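Long-range contact in acetoacetate decarboxylase (Sphingomonas wittichii, PDB 5UPB), which is an acetoacetate decarboxylase-like enzyme, probably a lyase of the acetoacetate decarboxylase superfamily: residues 23-34 with 51-62. Residues are numbered along the deposited sequence; the frame is centred on the assembly and turned at random.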
# COMPACT_ATOMS: atom_id res chain seq x y z
N TRP A 23 -11.06 22.22 -1.37
CA TRP A 23 -11.06 20.93 -2.03
C TRP A 23 -11.57 21.03 -3.45
O TRP A 23 -12.55 21.73 -3.73
CB TRP A 23 -11.99 19.95 -1.30
CG TRP A 23 -11.50 19.40 0.03
CD1 TRP A 23 -11.03 18.14 0.25
CD2 TRP A 23 -11.53 20.06 1.30
NE1 TRP A 23 -10.74 17.98 1.61
CE2 TRP A 23 -11.05 19.14 2.27
CE3 TRP A 23 -11.94 21.34 1.73
CZ2 TRP A 23 -10.94 19.47 3.63
CZ3 TRP A 23 -11.85 21.67 3.07
CH2 TRP A 23 -11.33 20.74 4.01
N GLY A 24 -10.96 20.25 -4.35
CA GLY A 24 -11.63 19.84 -5.57
C GLY A 24 -11.69 18.33 -5.63
O GLY A 24 -10.82 17.63 -5.10
N ALA A 25 -12.73 17.82 -6.26
CA ALA A 25 -12.97 16.38 -6.24
C ALA A 25 -13.75 15.94 -7.45
O ALA A 25 -14.59 16.68 -7.99
CB ALA A 25 -13.74 15.96 -4.99
N ASP A 26 -13.50 14.71 -7.86
CA ASP A 26 -14.37 13.98 -8.76
C ASP A 26 -15.09 12.89 -7.97
O ASP A 26 -14.46 12.17 -7.20
CB ASP A 26 -13.58 13.40 -9.93
CG ASP A 26 -12.86 14.46 -10.74
OD1 ASP A 26 -13.34 15.61 -10.80
OD2 ASP A 26 -11.83 14.16 -11.33
N MET A 27 -16.39 12.75 -8.22
CA MET A 27 -17.26 11.96 -7.34
C MET A 27 -18.05 10.96 -8.17
O MET A 27 -18.53 11.29 -9.27
CB MET A 27 -18.28 12.83 -6.59
CG MET A 27 -17.67 13.93 -5.74
SD MET A 27 -16.88 13.26 -4.32
CE MET A 27 -18.29 12.82 -3.33
N LEU A 28 -18.20 9.76 -7.63
CA LEU A 28 -19.17 8.77 -8.08
C LEU A 28 -20.14 8.54 -6.94
O LEU A 28 -19.71 8.18 -5.83
CB LEU A 28 -18.47 7.47 -8.49
CG LEU A 28 -19.37 6.25 -8.67
CD1 LEU A 28 -20.37 6.51 -9.81
CD2 LEU A 28 -18.52 4.99 -8.98
N THR A 29 -21.42 8.75 -7.18
CA THR A 29 -22.43 8.66 -6.14
C THR A 29 -23.62 7.81 -6.58
O THR A 29 -24.14 7.97 -7.69
CB THR A 29 -22.90 10.07 -5.75
OG1 THR A 29 -21.76 10.81 -5.28
CG2 THR A 29 -23.95 10.02 -4.66
N VAL A 30 -24.05 6.93 -5.67
CA VAL A 30 -25.26 6.15 -5.84
C VAL A 30 -26.18 6.44 -4.66
O VAL A 30 -25.79 6.34 -3.49
CB VAL A 30 -24.97 4.65 -5.94
CG1 VAL A 30 -26.29 3.87 -5.97
CG2 VAL A 30 -24.14 4.40 -7.18
N TYR A 31 -27.40 6.83 -4.98
CA TYR A 31 -28.42 7.06 -3.98
C TYR A 31 -29.23 5.79 -3.76
O TYR A 31 -29.50 5.02 -4.69
CB TYR A 31 -29.33 8.20 -4.42
CG TYR A 31 -28.58 9.49 -4.51
CD1 TYR A 31 -28.18 10.16 -3.35
CD2 TYR A 31 -28.28 10.07 -5.75
CE1 TYR A 31 -27.46 11.36 -3.43
CE2 TYR A 31 -27.58 11.26 -5.83
CZ TYR A 31 -27.19 11.91 -4.67
OH TYR A 31 -26.51 13.11 -4.75
N LEU A 32 -29.57 5.56 -2.50
CA LEU A 32 -30.23 4.36 -2.02
C LEU A 32 -31.31 4.74 -1.02
O LEU A 32 -31.26 5.81 -0.40
CB LEU A 32 -29.28 3.41 -1.27
CG LEU A 32 -27.93 3.11 -1.84
CD1 LEU A 32 -27.18 2.39 -0.77
CD2 LEU A 32 -28.10 2.27 -3.08
N ARG A 33 -32.21 3.80 -0.78
CA ARG A 33 -33.17 3.90 0.32
C ARG A 33 -33.09 2.61 1.10
O ARG A 33 -33.17 1.52 0.52
CB ARG A 33 -34.60 4.16 -0.17
CG ARG A 33 -35.59 4.41 0.99
CD ARG A 33 -36.98 4.80 0.48
NE ARG A 33 -36.93 5.96 -0.42
CZ ARG A 33 -37.33 5.97 -1.69
NH1 ARG A 33 -37.84 4.88 -2.27
NH2 ARG A 33 -37.22 7.09 -2.40
N CYS A 34 -32.84 2.71 2.40
CA CYS A 34 -32.85 1.59 3.31
C CYS A 34 -33.99 1.77 4.30
O CYS A 34 -34.71 2.79 4.29
CB CYS A 34 -31.52 1.45 4.07
SG CYS A 34 -30.09 1.23 3.05
N ASP A 51 -36.38 9.72 5.28
CA ASP A 51 -37.21 8.60 4.84
C ASP A 51 -36.40 7.34 4.53
O ASP A 51 -36.95 6.38 3.98
CB ASP A 51 -38.03 9.02 3.61
CG ASP A 51 -37.17 9.30 2.39
OD1 ASP A 51 -35.92 9.16 2.46
OD2 ASP A 51 -37.75 9.67 1.34
N GLY A 52 -35.14 7.27 4.94
CA GLY A 52 -34.28 6.16 4.61
C GLY A 52 -33.32 6.43 3.47
O GLY A 52 -32.51 5.55 3.14
N LEU A 53 -33.39 7.61 2.85
CA LEU A 53 -32.42 7.97 1.83
C LEU A 53 -31.01 7.90 2.40
O LEU A 53 -30.77 8.35 3.52
CB LEU A 53 -32.67 9.39 1.33
CG LEU A 53 -31.60 9.94 0.37
CD1 LEU A 53 -31.53 9.15 -0.96
CD2 LEU A 53 -31.78 11.42 0.13
N CYS A 54 -30.12 7.26 1.65
CA CYS A 54 -28.69 7.14 1.92
C CYS A 54 -27.97 7.47 0.64
O CYS A 54 -28.56 7.37 -0.45
CB CYS A 54 -28.24 5.72 2.37
SG CYS A 54 -29.05 5.25 3.78
N MET A 55 -26.72 7.91 0.77
CA MET A 55 -25.87 8.07 -0.40
C MET A 55 -24.59 7.28 -0.17
O MET A 55 -24.00 7.34 0.92
CB MET A 55 -25.50 9.53 -0.74
CG MET A 55 -24.40 10.14 -0.04
SD MET A 55 -24.13 11.73 -0.86
CE MET A 55 -24.47 12.80 0.52
N ALA A 56 -24.21 6.49 -1.16
CA ALA A 56 -22.89 5.89 -1.22
C ALA A 56 -22.04 6.69 -2.22
O ALA A 56 -22.55 7.07 -3.28
CB ALA A 56 -22.99 4.44 -1.66
N TYR A 57 -20.79 7.01 -1.85
CA TYR A 57 -19.90 7.63 -2.84
C TYR A 57 -18.49 7.08 -2.76
O TYR A 57 -18.02 6.62 -1.71
CB TYR A 57 -19.84 9.17 -2.74
CG TYR A 57 -19.15 9.76 -1.52
CD1 TYR A 57 -17.77 9.79 -1.42
CD2 TYR A 57 -19.88 10.31 -0.50
CE1 TYR A 57 -17.15 10.34 -0.30
CE2 TYR A 57 -19.28 10.86 0.61
CZ TYR A 57 -17.92 10.87 0.70
OH TYR A 57 -17.32 11.45 1.79
N VAL A 58 -17.82 7.17 -3.90
CA VAL A 58 -16.38 7.02 -4.00
C VAL A 58 -15.86 8.26 -4.71
O VAL A 58 -16.38 8.62 -5.77
CB VAL A 58 -15.96 5.77 -4.79
CG1 VAL A 58 -14.46 5.73 -4.92
CG2 VAL A 58 -16.55 4.52 -4.16
N GLY A 59 -14.87 8.92 -4.13
CA GLY A 59 -14.34 10.13 -4.72
C GLY A 59 -12.83 10.21 -4.66
O GLY A 59 -12.16 9.62 -3.78
N ALA A 60 -12.29 10.98 -5.59
CA ALA A 60 -10.89 11.37 -5.62
C ALA A 60 -10.79 12.85 -5.29
O ALA A 60 -11.33 13.70 -6.03
CB ALA A 60 -10.28 11.06 -7.00
N PHE A 61 -10.11 13.16 -4.19
CA PHE A 61 -10.09 14.49 -3.59
C PHE A 61 -8.70 15.09 -3.67
O PHE A 61 -7.68 14.40 -3.60
CB PHE A 61 -10.54 14.45 -2.11
CG PHE A 61 -11.95 14.08 -1.91
CD1 PHE A 61 -12.35 12.76 -1.99
CD2 PHE A 61 -12.91 15.06 -1.66
CE1 PHE A 61 -13.72 12.42 -1.83
CE2 PHE A 61 -14.24 14.72 -1.52
CZ PHE A 61 -14.64 13.40 -1.61
N GLN A 62 -8.69 16.41 -3.77
CA GLN A 62 -7.46 17.20 -3.77
C GLN A 62 -7.68 18.40 -2.86
O GLN A 62 -8.52 19.28 -3.15
CB GLN A 62 -7.10 17.60 -5.19
CG GLN A 62 -5.71 18.20 -5.35
CD GLN A 62 -5.69 19.67 -4.98
OE1 GLN A 62 -6.27 20.51 -5.66
NE2 GLN A 62 -5.07 19.97 -3.88
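From Gly24 opposite Gln62 to Arg33 opposite Leu53, residues 23-34 and 53-62 run as neighbouring antiparallel strands, their axes 4.5 Å apart at closest approach and their directions 146° apart. Ten backbone hydrogen bonds join the five hydrogen-bonded pairs, and an eleventh, Cys34 N to Gly52 O, closes the end where Asp51 OD1 takes the N-H of Leu53 in an Asx turn. On one face Met27 lies between two rings. Bent at chi2 and chi3 (-72° and -73°), its chain curls back over Gly59, where a beta carbon would run into SD. The methyl CE sits over a face of Tyr57, 3.9 Å from the ring centroid, while SD comes to 3.5 Å from Phe61 CZ in an oblique Met-aromatic contact. Ala25 CB also lies over a face of the Phe61 ring, 3.9 Å from its centroid, and Trp23 CD1 reaches the same ring at CD2. An alanine in place of Phe61 would probably open a gap beside Ala25 and leave the Met27 sulfur without one of its two aromatic neighbours. Farther along, Met55 CB packs 3.8 Å from Tyr31 CD1, and Thr29 CG2 sits over one face of the Tyr31 ring, toward its rim. Thr29 OG1, 3.6 Å from Tyr57 CB, is buried without a partner. The opposite face carries Leu28, Val30 and Ala56, which all pack on Leu161 of strand 156-166. Tyr57 OH bonds Glu83, and Asp26 OD1 bonds Ser244 and His132 of the second subunit. With the ladder's backbone polar groups paired, apolar, CH-pi and Met-aromatic contacts can hold the Met27 face.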